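Local coordinates for outer membrane protein Omp121 (Bacteroides thetaiotaomicron, PDB 5FQ8) that probably imports nutrients across the bacterial outer membrane as a calcium-binding receptor of the TonB-dependent family, at residues Glu770-Gly775 with Asn858-Ile863; Pro135-Asn140 with Ser296-His301. One frame throughout, in Å; residues are numbered along the deposited sequence.

Contact 1: Glu770-Gly775 with Asn858-Ile863; sequences ERDPQG and NSVNKI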
loop_
_atom_site.group_PDB
_atom_site.type_symbol
_atom_site.label_atom_id
_atom_site.label_comp_id
_atom_site.label_asym_id
_atom_site.label_seq_id
_atom_site.Cartn_x
_atom_site.Cartn_y
_atom_site.Cartn_z
ATOM N N GLU B 770 -7.108 -34.475 -33.132
ATOM C CA GLU B 770 -7.924 -35.670 -33.277
ATOM C C GLU B 770 -7.384 -36.555 -34.397
ATOM O O GLU B 770 -6.849 -36.075 -35.399
ATOM C CB GLU B 770 -9.373 -35.273 -33.558
ATOM C CG GLU B 770 -10.348 -36.434 -33.613
ATOM C CD GLU B 770 -11.749 -36.038 -34.010
ATOM O OE1 GLU B 770 -11.945 -34.934 -34.541
ATOM O OE2 GLU B 770 -12.662 -36.846 -33.785
ATOM N N ARG B 771 -7.515 -37.862 -34.208
ATOM C CA ARG B 771 -7.089 -38.841 -35.198
ATOM C C ARG B 771 -8.237 -39.792 -35.497
ATOM O O ARG B 771 -9.084 -40.052 -34.642
ATOM C CB ARG B 771 -5.875 -39.653 -34.728
ATOM C CG ARG B 771 -4.685 -38.841 -34.259
ATOM C CD ARG B 771 -3.690 -38.592 -35.368
ATOM N NE ARG B 771 -2.614 -37.713 -34.926
ATOM C CZ ARG B 771 -1.472 -37.526 -35.577
ATOM N NH1 ARG B 771 -1.226 -38.155 -36.712
ATOM N NH2 ARG B 771 -0.569 -36.709 -35.079
ATOM N N ASP B 772 -8.264 -40.311 -36.714
ATOM C CA ASP B 772 -9.265 -41.309 -37.058
ATOM C C ASP B 772 -8.814 -42.654 -36.503
ATOM O O ASP B 772 -7.687 -42.788 -36.042
ATOM C CB ASP B 772 -9.499 -41.313 -38.567
ATOM C CG ASP B 772 -8.324 -41.823 -39.360
ATOM O OD1 ASP B 772 -7.344 -42.317 -38.781
ATOM O OD2 ASP B 772 -8.397 -41.742 -40.599
ATOM N N PRO B 773 -9.669 -43.680 -36.501
ATOM C CA PRO B 773 -9.270 -44.938 -35.851
ATOM C C PRO B 773 -8.053 -45.556 -36.472
ATOM O O PRO B 773 -7.538 -46.544 -35.941
ATOM C CB PRO B 773 -10.496 -45.836 -36.031
ATOM C CG PRO B 773 -11.620 -44.906 -36.213
ATOM C CD PRO B 773 -11.056 -43.749 -36.979
ATOM N N GLN B 774 -7.557 -44.980 -37.558
ATOM C CA GLN B 774 -6.529 -45.575 -38.387
ATOM C C GLN B 774 -5.273 -44.717 -38.415
ATOM O O GLN B 774 -4.366 -44.979 -39.210
ATOM C CB GLN B 774 -7.111 -45.788 -39.787
ATOM C CG GLN B 774 -6.362 -46.695 -40.721
ATOM C CD GLN B 774 -6.114 -45.997 -42.025
ATOM O OE1 GLN B 774 -5.974 -44.776 -42.055
ATOM N NE2 GLN B 774 -6.086 -46.751 -43.115
ATOM N N GLY B 775 -5.196 -43.696 -37.574
ATOM C CA GLY B 775 -3.983 -42.946 -37.359
ATOM C C GLY B 775 -3.951 -41.582 -37.998
ATOM O O GLY B 775 -3.096 -40.771 -37.637
ATOM N N ASN B 858 -1.422 -36.762 -44.492
ATOM C CA ASN B 858 -2.222 -37.814 -43.871
ATOM C C ASN B 858 -3.541 -37.298 -43.325
ATOM O O ASN B 858 -4.086 -37.874 -42.387
ATOM C CB ASN B 858 -1.455 -38.502 -42.740
ATOM C CG ASN B 858 -1.035 -39.895 -43.101
ATOM O OD1 ASN B 858 -0.836 -40.205 -44.275
ATOM N ND2 ASN B 858 -0.906 -40.752 -42.097
ATOM N N SER B 859 -4.072 -36.237 -43.900
ATOM C CA SER B 859 -5.218 -35.569 -43.310
ATOM C C SER B 859 -6.526 -36.181 -43.781
ATOM O O SER B 859 -6.659 -36.597 -44.930
ATOM C CB SER B 859 -5.185 -34.084 -43.652
ATOM O OG SER B 859 -4.977 -33.878 -45.034
ATOM N N VAL B 860 -7.493 -36.238 -42.875
ATOM C CA VAL B 860 -8.845 -36.653 -43.200
ATOM C C VAL B 860 -9.798 -35.545 -42.799
ATOM O O VAL B 860 -9.414 -34.564 -42.172
ATOM C CB VAL B 860 -9.233 -37.962 -42.504
ATOM C CG1 VAL B 860 -8.213 -39.019 -42.809
ATOM C CG2 VAL B 860 -9.330 -37.727 -41.025
ATOM N N ASN B 861 -11.051 -35.708 -43.182
ATOM C CA ASN B 861 -12.142 -34.911 -42.655
ATOM C C ASN B 861 -13.092 -35.857 -41.951
ATOM O O ASN B 861 -13.314 -36.968 -42.414
ATOM C CB ASN B 861 -12.858 -34.139 -43.750
ATOM C CG ASN B 861 -11.963 -33.135 -44.421
ATOM O OD1 ASN B 861 -10.913 -32.814 -43.909
ATOM N ND2 ASN B 861 -12.375 -32.632 -45.564
ATOM N N LYS B 862 -13.609 -35.437 -40.809
ATOM C CA LYS B 862 -14.568 -36.228 -40.055
ATOM C C LYS B 862 -15.958 -35.783 -40.474
ATOM O O LYS B 862 -16.368 -34.655 -40.188
ATOM C CB LYS B 862 -14.349 -36.038 -38.562
ATOM C CG LYS B 862 -15.082 -37.007 -37.681
ATOM C CD LYS B 862 -14.927 -36.557 -36.247
ATOM C CE LYS B 862 -15.538 -37.542 -35.303
ATOM N NZ LYS B 862 -15.181 -37.221 -33.916
ATOM N N ILE B 863 -16.667 -36.658 -41.172
ATOM C CA ILE B 863 -18.004 -36.367 -41.671
ATOM C C ILE B 863 -19.008 -36.813 -40.619
ATOM O O ILE B 863 -19.192 -38.006 -40.389
ATOM C CB ILE B 863 -18.254 -37.058 -43.014
ATOM C CG1 ILE B 863 -17.247 -36.558 -44.041
ATOM C CG2 ILE B 863 -19.646 -36.773 -43.486
ATOM C CD1 ILE B 863 -17.236 -35.080 -44.173
#

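Contact 2: Pro135-Asn140 with Ser296-His301; sequences PDDVAN and SARGSH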
loop_
_atom_site.group_PDB
_atom_site.type_symbol
_atom_site.label_atom_id
_atom_site.label_comp_id
_atom_site.label_asym_id
_atom_site.label_seq_id
_atom_site.Cartn_x
_atom_site.Cartn_y
_atom_site.Cartn_z
ATOM N N PRO B 135 31.818 -19.867 -0.605
ATOM C CA PRO B 135 32.516 -21.132 -0.863
ATOM C C PRO B 135 33.943 -21.163 -0.373
ATOM O O PRO B 135 34.403 -22.223 0.067
ATOM C CB PRO B 135 32.443 -21.257 -2.387
ATOM C CG PRO B 135 32.184 -19.879 -2.879
ATOM C CD PRO B 135 31.387 -19.208 -1.843
ATOM N N ASP B 136 34.649 -20.031 -0.393
ATOM C CA ASP B 136 36.024 -20.013 0.091
ATOM C C ASP B 136 36.143 -20.435 1.549
ATOM O O ASP B 136 37.242 -20.769 1.989
ATOM C CB ASP B 136 36.632 -18.626 -0.088
ATOM C CG ASP B 136 37.035 -18.348 -1.507
ATOM O OD1 ASP B 136 37.306 -19.306 -2.254
ATOM O OD2 ASP B 136 37.087 -17.161 -1.881
ATOM N N ASP B 137 35.053 -20.442 2.306
ATOM C CA ASP B 137 35.094 -20.845 3.704
ATOM C C ASP B 137 34.868 -22.327 3.900
ATOM O O ASP B 137 34.927 -22.794 5.039
ATOM C CB ASP B 137 34.024 -20.112 4.511
ATOM C CG ASP B 137 34.420 -18.715 4.872
ATOM O OD1 ASP B 137 35.630 -18.449 4.999
ATOM O OD2 ASP B 137 33.503 -17.885 5.041
ATOM N N VAL B 138 34.573 -23.073 2.844
ATOM C CA VAL B 138 34.168 -24.460 3.027
ATOM C C VAL B 138 35.403 -25.341 3.096
ATOM O O VAL B 138 36.262 -25.300 2.211
ATOM C CB VAL B 138 33.229 -24.917 1.910
ATOM C CG1 VAL B 138 32.751 -26.313 2.200
ATOM C CG2 VAL B 138 32.073 -23.969 1.823
ATOM N N ALA B 139 35.502 -26.127 4.158
ATOM C CA ALA B 139 36.529 -27.151 4.198
ATOM C C ALA B 139 36.014 -28.432 3.575
ATOM O O ALA B 139 36.594 -28.956 2.623
ATOM C CB ALA B 139 36.979 -27.391 5.634
ATOM N N ASN B 140 34.891 -28.919 4.069
ATOM C CA ASN B 140 34.352 -30.194 3.637
ATOM C C ASN B 140 32.841 -30.091 3.495
ATOM O O ASN B 140 32.171 -29.458 4.310
ATOM C CB ASN B 140 34.736 -31.281 4.634
ATOM C CG ASN B 140 33.951 -32.531 4.449
ATOM O OD1 ASN B 140 34.237 -33.310 3.560
ATOM N ND2 ASN B 140 32.958 -32.744 5.293
ATOM N N SER B 296 32.525 -13.228 8.158
ATOM C CA SER B 296 32.450 -14.347 9.088
ATOM C C SER B 296 33.570 -14.266 10.111
ATOM O O SER B 296 34.628 -13.700 9.853
ATOM C CB SER B 296 32.522 -15.681 8.363
ATOM O OG SER B 296 32.545 -16.747 9.291
ATOM N N ALA B 297 33.317 -14.832 11.280
ATOM C CA ALA B 297 34.293 -14.863 12.353
ATOM C C ALA B 297 34.007 -16.107 13.163
ATOM O O ALA B 297 32.908 -16.254 13.686
ATOM C CB ALA B 297 34.212 -13.616 13.219
ATOM N N ARG B 298 34.969 -17.008 13.238
ATOM C CA ARG B 298 34.772 -18.297 13.868
ATOM C C ARG B 298 35.934 -18.565 14.797
ATOM O O ARG B 298 37.093 -18.407 14.409
ATOM C CB ARG B 298 34.654 -19.402 12.825
ATOM C CG ARG B 298 33.383 -19.357 12.060
ATOM C CD ARG B 298 33.377 -20.308 10.923
ATOM N NE ARG B 298 33.751 -19.647 9.685
ATOM C CZ ARG B 298 34.666 -20.111 8.856
ATOM N NH1 ARG B 298 35.298 -21.231 9.146
ATOM N NH2 ARG B 298 34.948 -19.458 7.745
ATOM N N GLY B 299 35.626 -18.973 16.011
ATOM C CA GLY B 299 36.653 -19.251 16.987
ATOM C C GLY B 299 36.262 -20.395 17.886
ATOM O O GLY B 299 35.086 -20.714 18.056
ATOM N N SER B 300 37.285 -20.998 18.477
ATOM C CA SER B 300 37.161 -22.077 19.438
ATOM C C SER B 300 38.302 -21.938 20.432
ATOM O O SER B 300 39.413 -21.578 20.051
ATOM C CB SER B 300 37.201 -23.425 18.725
ATOM O OG SER B 300 36.776 -24.465 19.571
ATOM N N HIS B 301 38.019 -22.173 21.705
ATOM C CA HIS B 301 39.030 -22.112 22.749
ATOM C C HIS B 301 38.791 -23.270 23.693
ATOM O O HIS B 301 37.651 -23.525 24.080
ATOM C CB HIS B 301 38.990 -20.788 23.512
ATOM C CG HIS B 301 40.130 -20.595 24.467
ATOM N ND1 HIS B 301 41.235 -19.829 24.161
ATOM C CD2 HIS B 301 40.330 -21.055 25.725
ATOM C CE1 HIS B 301 42.067 -19.829 25.187
ATOM N NE2 HIS B 301 41.543 -20.564 26.150
#

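Contact 1: Glu770-Gly775 with Asn858-Ile863
Glu770 and Lys862 join charges across the open edge of this contact, while Asp772 settles on Val860 in its buried part. The lysine chain is fully extended, with CG anti to the backbone N (chi1 -168°), which carries NZ up to the glutamate. There Lys862 NZ donates to Glu770 OE2 at 2.6 Å, on the syn lone pair, and the two side chains meet at about a right angle. Lys862 NZ has a second acidic partner on the chain of another protein, so this bridge also lies at an interface. Deeper in, Asp772 OD2 rests 3.5 Å from Val860 CG1, a van der Waals contact of a carboxylate oxygen with a methyl group; the charge of this carboxylate is met by Arg776 through a salt bridge. On the solvent side the packing gives way to a type I beta turn from Asp772 to Gly775, closed by Gly775 N bonding to Asp772 O at 3.1 Å. The turn's corner, Pro773 and Gln774, is exposed to solvent. Beyond it, strand 777-778 runs parallel to strand 859-865, with Ile777 bonded through its backbone to Asn858 and Val860. Strand 868-873 flanks the other side antiparallel, and its Tyr871 packs on both Asp772 and Lys862.

Contact 2: Pro135-Asn140 with Ser296-His301
Arg298 NH2 lies over the flat face of the Asp137 carboxylate, above CG and not end-on to an oxygen, in a buried salt bridge whose two planes stand 72° apart. The pair ties the plug domain to the barrel wall, the two-part architecture of TonB-dependent receptors. Asp137 ends a short 3-10 segment, 135-137, just before strand 138-144 of the plug, and Val138 N bonds back to Pro135 O at 2.9 Å. Arg298 and Ser296 both point their CB atoms toward the plug from barrel strand 289-303, whereas Ala297 packs on Leu312 of the second subunit. Arg298 NH2 is 3.0 Å from Asp137 OD1, which sits at the guanidinium edge, near its plane; seen from the aspartate, the nitrogen is above the carboxylate plane, so the pair is a salt bridge by charge and not an in-plane bond. Asp137 OD2 is hydrogen-bonded to Ser273 on adjoining strand 268-280, so two barrel strands hold the aspartate. Ser296 CB lies 4.1 Å from Asp137 OD2, and Ser296 OG bonds with Asn313. A bend at chi3 (-96°) turns Arg298 NE to this serine. The serine oxygen lies in the guanidinium plane, with Arg298 NE to Ser296 OG 3.2 Å and nearly straight (167°).

Overall arrangement
The two contacts lie on opposite sides of the chain's centre, with their own centres 68 Å apart and nearest atoms about 49 Å apart. Along the chain contact 2 comes first and is complete before contact 1 opens. They share no sheet: contact 2 joins the 3-10 turn leading into plug strand 138-144 to wall strand 289-303, whereas contact 1 sets the loop before strand 777-778 against strand 859-865 of the small sheet 777-778, 859-865 and 868-873, built from the long excursions that separate barrel strands 716-731 and 802-812, and 815-825 and 899-915. Contact 2 is thus one of the links between plug and barrel wall, while contact 1 lies in a region far from the chain's centre that meets chains of other proteins.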